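Local coordinates for protein demethylmenaquinone Methyltransferase (Thermus thermophilus, PDB 1J3L) that belongs to the Aldolase/RraA family and assembles as a trimer of compact alpha/beta chains, at residues E16-V21 with L130-V135; T37-E42 with V126-K131; R96-L101 with L111-K116. All blocks are in the same frame, centred on the assembly; numbering follows the deposited sequence.

In the fold
All three contacts are partly buried, but their chemistry differs with their place. Interactions 1 and 2 both use strand 130-132, sharing Leu130 and Lys131, with centres about 14 Å apart. Interaction 1 is mainly apolar, with no hydrogen bond across it and a face turned to the second subunit. Interaction 2, lying inside a single chain, is the most extensive and the most polar: it mixes backbone, hydroxyl and guanidinium hydrogen bonds with leucine packing. Interaction 3 is the smallest; its centre lies about 15 Å from the centre of the chain, farther than the others, and its charged side chains reach the third subunit. It meets interaction 1 through Val21 and Leu111, whereas about 8 Å separates its nearest atoms from interaction 2.

Interaction 1 of 3, residues E16-V21 with L130-V135; sequences EALPMV and LKVLGV
Leu18 holds CG anti to its carbonyl carbon (chi1 -77°), and a chi2 of 175° sets CD1 anti to CA and leaves CD2 as the branch that meets residues 132-135; Val135, with CG1 anti to the backbone N (chi1 178°), offers one methyl to each of two neighbours. The side chains of Leu18 and Val135 pass in opposite directions, and Val135 CG2 meets Leu18 CD2 at 3.5 Å, closer than ordinary van der Waals contact. Val135 CG1 rests instead on the aliphatic part of Glu16, 3.4 Å from Glu16 CB, while the bend at chi2 brings the carboxylate back along the same methyl. Leu18 CD2 also reaches the turn backbone, 3.5 Å from Val132 O, and touches Leu133 CB at 3.9 Å. Farther along, Val21 CG2 and Leu133 CD1 meet tip to tip at 3.7 Å. No hydrogen bond crosses the contact: Glu16 and Leu18 pair their backbones with Leu152 and Leu150 of strand 149-153. The second subunit packs on Glu16 and Ala17 through its Lys116. Residues 130-137 form a beta hairpin with a two-residue loop, a type I' turn with Leu133 and Gly134 at the tip, which leans on strand 16-18 of the main sheet.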
loop_
_atom_site.group_PDB
_atom_site.type_symbol
_atom_site.label_atom_id
_atom_site.label_comp_id
_atom_site.label_asym_id
_atom_site.label_seq_id
_atom_site.Cartn_x
_atom_site.Cartn_y
_atom_site.Cartn_z
ATOM N N GLU A 16 14.649 -15.401 -9.787
ATOM C CA GLU A 16 13.462 -14.625 -10.105
ATOM C C GLU A 16 13.165 -13.799 -8.866
ATOM O O GLU A 16 13.441 -14.235 -7.754
ATOM C CB GLU A 16 12.289 -15.553 -10.405
ATOM C CG GLU A 16 12.320 -16.176 -11.785
ATOM C CD GLU A 16 11.866 -15.212 -12.851
ATOM O OE1 GLU A 16 12.515 -14.154 -12.991
ATOM O OE2 GLU A 16 10.862 -15.510 -13.541
ATOM N N ALA A 17 12.613 -12.608 -9.055
ATOM C CA ALA A 17 12.314 -11.739 -7.925
ATOM C C ALA A 17 10.946 -11.062 -8.034
ATOM O O ALA A 17 10.461 -10.759 -9.129
ATOM C CB ALA A 17 13.412 -10.678 -7.783
ATOM N N LEU A 18 10.327 -10.849 -6.880
ATOM C CA LEU A 18 9.039 -10.184 -6.809
ATOM C C LEU A 18 9.190 -8.966 -5.905
ATOM O O LEU A 18 9.885 -9.018 -4.884
ATOM C CB LEU A 18 7.974 -11.131 -6.248
ATOM C CG LEU A 18 7.447 -12.174 -7.236
ATOM C CD1 LEU A 18 6.505 -13.134 -6.546
ATOM C CD2 LEU A 18 6.741 -11.461 -8.366
ATOM N N PRO A 19 8.572 -7.838 -6.288
ATOM C CA PRO A 19 8.667 -6.631 -5.464
ATOM C C PRO A 19 7.892 -6.838 -4.162
ATOM O O PRO A 19 7.022 -7.709 -4.080
ATOM C CB PRO A 19 8.049 -5.551 -6.356
ATOM C CG PRO A 19 7.048 -6.334 -7.175
ATOM C CD PRO A 19 7.800 -7.587 -7.518
HETATM N N MSE A 20 8.221 -6.050 -3.148
HETATM C CA MSE A 20 7.544 -6.157 -1.865
HETATM C C MSE A 20 6.198 -5.442 -1.930
HETATM O O MSE A 20 6.032 -4.364 -1.371
HETATM C CB MSE A 20 8.418 -5.564 -0.748
HETATM C CG MSE A 20 7.830 -5.726 0.655
HETATM SE SE MSE A 20 6.834 -7.372 0.859
HETATM C CE MSE A 20 8.274 -8.624 0.643
ATOM N N VAL A 21 5.245 -6.055 -2.629
ATOM C CA VAL A 21 3.904 -5.505 -2.786
ATOM C C VAL A 21 2.912 -6.306 -1.929
ATOM O O VAL A 21 1.699 -6.248 -2.124
ATOM C CB VAL A 21 3.468 -5.535 -4.264
ATOM C CG1 VAL A 21 4.416 -4.682 -5.089
ATOM C CG2 VAL A 21 3.465 -6.967 -4.788
ATOM N N LEU A 130 3.639 -22.250 -10.577
ATOM C CA LEU A 130 2.740 -21.108 -10.453
ATOM C C LEU A 130 3.295 -19.927 -11.226
ATOM O O LEU A 130 4.501 -19.834 -11.455
ATOM C CB LEU A 130 2.601 -20.674 -8.991
ATOM C CG LEU A 130 2.216 -21.654 -7.892
ATOM C CD1 LEU A 130 2.332 -20.926 -6.564
ATOM C CD2 LEU A 130 0.810 -22.183 -8.096
ATOM N N LYS A 131 2.411 -19.015 -11.606
ATOM C CA LYS A 131 2.813 -17.808 -12.312
ATOM C C LYS A 131 2.212 -16.660 -11.505
ATOM O O LYS A 131 1.009 -16.417 -11.556
ATOM C CB LYS A 131 2.258 -17.803 -13.744
ATOM C CG LYS A 131 2.862 -16.725 -14.642
ATOM C CD LYS A 131 1.949 -16.388 -15.814
ATOM C CE LYS A 131 0.628 -15.801 -15.318
ATOM N NZ LYS A 131 -0.254 -15.312 -16.417
ATOM N N VAL A 132 3.051 -15.958 -10.751
ATOM C CA VAL A 132 2.583 -14.859 -9.914
ATOM C C VAL A 132 3.222 -13.524 -10.282
ATOM O O VAL A 132 4.447 -13.384 -10.258
ATOM C CB VAL A 132 2.850 -15.156 -8.414
ATOM C CG1 VAL A 132 2.428 -13.970 -7.558
ATOM C CG2 VAL A 132 2.083 -16.406 -7.991
ATOM N N LEU A 133 2.379 -12.544 -10.604
ATOM C CA LEU A 133 2.849 -11.221 -11.002
ATOM C C LEU A 133 3.993 -11.371 -11.992
ATOM O O LEU A 133 5.086 -10.847 -11.787
ATOM C CB LEU A 133 3.313 -10.404 -9.788
ATOM C CG LEU A 133 2.244 -9.925 -8.795
ATOM C CD1 LEU A 133 2.906 -9.118 -7.690
ATOM C CD2 LEU A 133 1.200 -9.074 -9.511
ATOM N N GLY A 134 3.723 -12.119 -13.055
ATOM C CA GLY A 134 4.707 -12.337 -14.099
ATOM C C GLY A 134 5.864 -13.254 -13.760
ATOM O O GLY A 134 6.646 -13.606 -14.638
ATOM N N VAL A 135 5.982 -13.651 -12.498
ATOM C CA VAL A 135 7.076 -14.523 -12.099
ATOM C C VAL A 135 6.628 -15.952 -11.822
ATOM O O VAL A 135 5.596 -16.195 -11.196
ATOM C CB VAL A 135 7.803 -13.968 -10.863
ATOM C CG1 VAL A 135 8.901 -14.917 -10.435
ATOM C CG2 VAL A 135 8.395 -12.617 -11.189
#

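Interaction 2 of 3, residues T37-E42 with V126-K131; sequences TLRVFE and VDVPLK
Thr37, Arg39 and Leu130 carry this contact, and each reaches its partners differently. Thr37 places OG1 in the crowded position between its backbone N and carbonyl carbon (chi1 68°), from where the hydroxyl donates to Val128 O at 2.8 Å, somewhat above the carbonyl plane. Its backbone is engaged as well: Asp127 N donates to Thr37 O at 3.0 Å from well above that carbonyl plane, while Thr37 N makes a weak bond to Asp127 OD1, whose carboxylate has a stronger partner in the salt bridge from OD2 to Arg36. Arg39 leaves its backbone with CG anti to N and bends at chi3 (-63°), so that NH2 lies against Pro129 O at 2.6 Å. The carbonyl oxygen receives it on a lone pair and near the guanidinium plane, although the N-H points off line (133°). Leu130 CD2 lies over one face of the same guanidinium, 3.7 Å from Arg39 NH2, and Val128 CG2 crowds Arg39 NH1 at 3.2 Å. A salt bridge from Arg39 NH1 to Glu125 gives the guanidinium a second hold, which should limit its rotation. The other methyl of Leu130, CD1, slides past Thr37 and touches Thr37 CB at 3.7 Å. Leu38 and Val126, an antiparallel non-hydrogen-bonded pair, turn side by side toward Leu46 of helix 45-51, while Leu130 packs on Phe61 of strand 58-63 and Val137 of its own hairpin, so strand 31-39 sits between a helix-covered face and the 130-137 hairpin.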
loop_
_atom_site.group_PDB
_atom_site.type_symbol
_atom_site.label_atom_id
_atom_site.label_comp_id
_atom_site.label_asym_id
_atom_site.label_seq_id
_atom_site.Cartn_x
_atom_site.Cartn_y
_atom_site.Cartn_z
ATOM N N THR A 37 4.196 -25.245 -3.328
ATOM C CA THR A 37 3.157 -24.437 -3.951
ATOM C C THR A 37 1.754 -24.992 -3.817
ATOM O O THR A 37 1.545 -26.157 -3.462
ATOM C CB THR A 37 3.420 -24.236 -5.453
ATOM O OG1 THR A 37 3.281 -25.492 -6.138
ATOM C CG2 THR A 37 4.825 -23.692 -5.670
ATOM N N LEU A 38 0.791 -24.135 -4.133
ATOM C CA LEU A 38 -0.610 -24.487 -4.059
ATOM C C LEU A 38 -1.417 -23.460 -4.843
ATOM O O LEU A 38 -1.164 -22.254 -4.762
ATOM C CB LEU A 38 -1.037 -24.505 -2.596
ATOM C CG LEU A 38 -2.447 -24.916 -2.212
ATOM C CD1 LEU A 38 -2.758 -26.291 -2.772
ATOM C CD2 LEU A 38 -2.555 -24.912 -0.692
ATOM N N ARG A 39 -2.371 -23.945 -5.623
ATOM C CA ARG A 39 -3.223 -23.067 -6.403
ATOM C C ARG A 39 -4.658 -23.342 -6.004
ATOM O O ARG A 39 -5.114 -24.482 -6.036
ATOM C CB ARG A 39 -3.048 -23.315 -7.900
ATOM C CG ARG A 39 -3.980 -22.471 -8.755
ATOM C CD ARG A 39 -3.770 -22.711 -10.238
ATOM N NE ARG A 39 -2.432 -22.315 -10.670
ATOM C CZ ARG A 39 -1.529 -23.153 -11.171
ATOM N NH1 ARG A 39 -1.820 -24.442 -11.309
ATOM N NH2 ARG A 39 -0.333 -22.701 -11.531
ATOM N N VAL A 40 -5.359 -22.290 -5.599
ATOM C CA VAL A 40 -6.749 -22.408 -5.202
ATOM C C VAL A 40 -7.428 -21.091 -5.502
ATOM O O VAL A 40 -6.793 -20.117 -5.919
ATOM C CB VAL A 40 -6.917 -22.687 -3.688
ATOM C CG1 VAL A 40 -6.272 -23.995 -3.327
ATOM C CG2 VAL A 40 -6.317 -21.535 -2.862
ATOM N N PHE A 41 -8.734 -21.063 -5.296
ATOM C CA PHE A 41 -9.480 -19.846 -5.514
ATOM C C PHE A 41 -10.587 -19.825 -4.489
ATOM O O PHE A 41 -11.491 -20.659 -4.525
ATOM C CB PHE A 41 -10.078 -19.787 -6.922
ATOM C CG PHE A 41 -10.702 -18.457 -7.244
ATOM C CD1 PHE A 41 -9.904 -17.371 -7.611
ATOM C CD2 PHE A 41 -12.081 -18.267 -7.123
ATOM C CE1 PHE A 41 -10.461 -16.112 -7.853
ATOM C CE2 PHE A 41 -12.649 -17.012 -7.362
ATOM C CZ PHE A 41 -11.836 -15.928 -7.728
ATOM N N GLU A 42 -10.510 -18.876 -3.568
ATOM C CA GLU A 42 -11.515 -18.745 -2.532
ATOM C C GLU A 42 -11.942 -20.038 -1.863
ATOM O O GLU A 42 -13.106 -20.192 -1.505
ATOM C CB GLU A 42 -12.722 -17.992 -3.100
ATOM C CG GLU A 42 -12.328 -16.626 -3.610
ATOM C CD GLU A 42 -13.445 -15.893 -4.293
ATOM O OE1 GLU A 42 -14.560 -16.462 -4.394
ATOM O OE2 GLU A 42 -13.194 -14.740 -4.724
ATOM N N VAL A 126 -1.879 -29.037 -5.968
ATOM C CA VAL A 126 -0.754 -29.062 -5.044
ATOM C C VAL A 126 0.587 -29.246 -5.764
ATOM O O VAL A 126 0.711 -30.059 -6.677
ATOM C CB VAL A 126 -0.932 -30.194 -4.018
ATOM C CG1 VAL A 126 0.143 -30.104 -2.950
ATOM C CG2 VAL A 126 -2.328 -30.114 -3.405
ATOM N N ASP A 127 1.588 -28.485 -5.326
ATOM C CA ASP A 127 2.936 -28.513 -5.888
ATOM C C ASP A 127 3.024 -28.437 -7.418
ATOM O O ASP A 127 3.706 -29.243 -8.055
ATOM C CB ASP A 127 3.701 -29.739 -5.368
ATOM C CG ASP A 127 4.224 -29.547 -3.942
ATOM O OD1 ASP A 127 4.923 -28.545 -3.684
ATOM O OD2 ASP A 127 3.953 -30.402 -3.078
ATOM N N VAL A 128 2.331 -27.455 -7.995
ATOM C CA VAL A 128 2.339 -27.223 -9.440
ATOM C C VAL A 128 3.040 -25.903 -9.729
ATOM O O VAL A 128 3.102 -25.026 -8.866
ATOM C CB VAL A 128 0.921 -27.108 -10.023
ATOM C CG1 VAL A 128 0.185 -28.427 -9.897
ATOM C CG2 VAL A 128 0.173 -25.996 -9.324
ATOM N N PRO A 129 3.591 -25.748 -10.945
ATOM C CA PRO A 129 4.271 -24.496 -11.278
ATOM C C PRO A 129 3.256 -23.359 -11.196
ATOM O O PRO A 129 2.136 -23.491 -11.687
ATOM C CB PRO A 129 4.749 -24.735 -12.712
ATOM C CG PRO A 129 4.985 -26.210 -12.746
ATOM C CD PRO A 129 3.777 -26.747 -12.014
ATOM N N LEU A 130 3.639 -22.250 -10.577
ATOM C CA LEU A 130 2.740 -21.108 -10.453
ATOM C C LEU A 130 3.295 -19.927 -11.226
ATOM O O LEU A 130 4.501 -19.834 -11.455
ATOM C CB LEU A 130 2.601 -20.674 -8.991
ATOM C CG LEU A 130 2.216 -21.654 -7.892
ATOM C CD1 LEU A 130 2.332 -20.926 -6.564
ATOM C CD2 LEU A 130 0.810 -22.183 -8.096
ATOM N N LYS A 131 2.411 -19.015 -11.606
ATOM C CA LYS A 131 2.813 -17.808 -12.312
ATOM C C LYS A 131 2.212 -16.660 -11.505
ATOM O O LYS A 131 1.009 -16.417 -11.556
ATOM C CB LYS A 131 2.258 -17.803 -13.744
ATOM C CG LYS A 131 2.862 -16.725 -14.642
ATOM C CD LYS A 131 1.949 -16.388 -15.814
ATOM C CE LYS A 131 0.628 -15.801 -15.318
ATOM N NZ LYS A 131 -0.254 -15.312 -16.417
#

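Interaction 3 of 3, residues R96-L101 with L111-K116; sequences RDTEEL and LAATPK
The two backbones come nearest where Arg96 CA and Ala113 CA stand 5.0 Å apart, as residue 96 leaves the short parallel pairing of 94-95 with the weakly bonded strand 112-113. There segment 96-101 turns off: Asp97 adopts a positive phi (69°) at the N-cap position of helix 98-101, without a capping bond from its side chain, which goes to Gly75 N instead. Its carbonyl accepts the amide of Leu101 (Asp97 O to Leu101 N, 3.0 Å) in the first helical turn. Segment 111-116 runs on alongside through Thr114, Pro115 and Lys116. Arg96 starts with CG in the crowded position (chi1 72°) and is then extended from CG to NE, which carries the side chain along that neighbouring backbone. Its CB lies 3.0 Å from Thr114 O, a tight approach, and NH1 at the edge of the guanidinium donates to Pro115 O at 2.7 Å, nearly along the C=O axis (164°) and in the guanidinium plane. Thr98 CG2 and Ala113 CB press together at 3.4 Å, closer than usual. Arg96 NH2 forms a salt bridge to Asp10 of the third subunit, and Asp148 of that subunit accepts Thr98 N at the helix start. One guanidinium thus grips a carbonyl of its own chain and a carboxylate of another; the carboxylate probably offsets its charge, and the bond to Pro115 O would help keep the arginine oriented at the interface.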
loop_
_atom_site.group_PDB
_atom_site.type_symbol
_atom_site.label_atom_id
_atom_site.label_comp_id
_atom_site.label_asym_id
_atom_site.label_seq_id
_atom_site.Cartn_x
_atom_site.Cartn_y
_atom_site.Cartn_z
ATOM N N ARG A 96 -6.905 -13.363 7.119
ATOM C CA ARG A 96 -7.728 -12.682 8.127
ATOM C C ARG A 96 -7.225 -12.919 9.563
ATOM O O ARG A 96 -6.338 -13.735 9.786
ATOM C CB ARG A 96 -9.212 -13.064 7.990
ATOM C CG ARG A 96 -9.602 -14.460 8.421
ATOM C CD ARG A 96 -11.086 -14.654 8.224
ATOM N NE ARG A 96 -11.582 -15.831 8.932
ATOM C CZ ARG A 96 -12.850 -16.003 9.282
ATOM N NH1 ARG A 96 -13.755 -15.070 8.987
ATOM N NH2 ARG A 96 -13.206 -17.094 9.948
ATOM N N ASP A 97 -7.799 -12.202 10.529
ATOM C CA ASP A 97 -7.396 -12.273 11.946
ATOM C C ASP A 97 -6.013 -11.655 12.080
ATOM O O ASP A 97 -5.168 -12.144 12.823
ATOM C CB ASP A 97 -7.321 -13.710 12.482
ATOM C CG ASP A 97 -8.599 -14.498 12.260
ATOM O OD1 ASP A 97 -9.692 -13.902 12.153
ATOM O OD2 ASP A 97 -8.496 -15.738 12.210
ATOM N N THR A 98 -5.785 -10.577 11.351
ATOM C CA THR A 98 -4.503 -9.901 11.390
ATOM C C THR A 98 -3.914 -9.752 12.798
ATOM O O THR A 98 -2.717 -9.957 12.981
ATOM C CB THR A 98 -4.598 -8.522 10.718
ATOM O OG1 THR A 98 -5.766 -7.847 11.180
ATOM C CG2 THR A 98 -4.699 -8.673 9.219
ATOM N N GLU A 99 -4.729 -9.401 13.791
ATOM C CA GLU A 99 -4.194 -9.260 15.143
ATOM C C GLU A 99 -3.569 -10.582 15.610
ATOM O O GLU A 99 -2.532 -10.588 16.266
ATOM C CB GLU A 99 -5.270 -8.823 16.150
ATOM C CG GLU A 99 -4.656 -8.378 17.498
ATOM C CD GLU A 99 -5.674 -8.142 18.605
ATOM O OE1 GLU A 99 -6.738 -7.537 18.338
ATOM O OE2 GLU A 99 -5.394 -8.553 19.754
ATOM N N GLU A 100 -4.197 -11.702 15.271
ATOM C CA GLU A 100 -3.654 -13.004 15.654
ATOM C C GLU A 100 -2.438 -13.430 14.808
ATOM O O GLU A 100 -1.497 -14.033 15.327
ATOM C CB GLU A 100 -4.744 -14.080 15.574
ATOM C CG GLU A 100 -5.810 -13.982 16.659
ATOM C CD GLU A 100 -6.980 -14.918 16.396
ATOM O OE1 GLU A 100 -6.733 -16.075 15.990
ATOM O OE2 GLU A 100 -8.141 -14.505 16.599
ATOM N N LEU A 101 -2.449 -13.110 13.519
ATOM C CA LEU A 101 -1.342 -13.488 12.649
ATOM C C LEU A 101 -0.027 -12.871 13.123
ATOM O O LEU A 101 1.018 -13.533 13.112
ATOM C CB LEU A 101 -1.624 -13.054 11.200
ATOM C CG LEU A 101 -2.882 -13.613 10.512
ATOM C CD1 LEU A 101 -2.927 -13.102 9.083
ATOM C CD2 LEU A 101 -2.892 -15.152 10.522
ATOM N N LEU A 111 -1.692 -10.015 0.137
ATOM C CA LEU A 111 -1.990 -8.758 -0.531
ATOM C C LEU A 111 -2.869 -7.900 0.365
ATOM O O LEU A 111 -2.819 -6.675 0.314
ATOM C CB LEU A 111 -2.691 -9.024 -1.871
ATOM C CG LEU A 111 -1.842 -9.760 -2.917
ATOM C CD1 LEU A 111 -2.687 -10.093 -4.136
ATOM C CD2 LEU A 111 -0.635 -8.904 -3.299
ATOM N N ALA A 112 -3.662 -8.559 1.205
ATOM C CA ALA A 112 -4.555 -7.845 2.097
ATOM C C ALA A 112 -5.307 -8.766 3.030
ATOM O O ALA A 112 -5.331 -9.987 2.849
ATOM C CB ALA A 112 -5.557 -7.032 1.281
ATOM N N ALA A 113 -5.904 -8.163 4.050
ATOM C CA ALA A 113 -6.730 -8.909 4.986
ATOM C C ALA A 113 -8.181 -8.699 4.513
ATOM O O ALA A 113 -8.497 -7.692 3.880
ATOM C CB ALA A 113 -6.542 -8.375 6.419
ATOM N N THR A 114 -9.050 -9.651 4.810
ATOM C CA THR A 114 -10.455 -9.565 4.425
ATOM C C THR A 114 -11.222 -10.360 5.485
ATOM O O THR A 114 -10.694 -11.329 6.044
ATOM C CB THR A 114 -10.683 -10.161 3.011
ATOM O OG1 THR A 114 -11.825 -9.545 2.407
ATOM C CG2 THR A 114 -10.913 -11.670 3.087
ATOM N N PRO A 115 -12.479 -9.969 5.770
ATOM C CA PRO A 115 -13.335 -10.619 6.775
ATOM C C PRO A 115 -13.914 -12.007 6.521
ATOM O O PRO A 115 -13.986 -12.820 7.443
ATOM C CB PRO A 115 -14.457 -9.595 6.992
ATOM C CG PRO A 115 -13.845 -8.291 6.569
ATOM C CD PRO A 115 -13.096 -8.713 5.318
ATOM N N LYS A 116 -14.354 -12.269 5.292
ATOM C CA LYS A 116 -14.968 -13.556 4.967
ATOM C C LYS A 116 -14.050 -14.755 4.890
ATOM O O LYS A 116 -12.960 -14.688 4.324
ATOM C CB LYS A 116 -15.748 -13.482 3.647
ATOM C CG LYS A 116 -17.078 -12.788 3.747
ATOM C CD LYS A 116 -18.026 -13.286 2.677
ATOM C CE LYS A 116 -19.444 -12.828 2.971
ATOM N NZ LYS A 116 -20.431 -13.399 2.015
#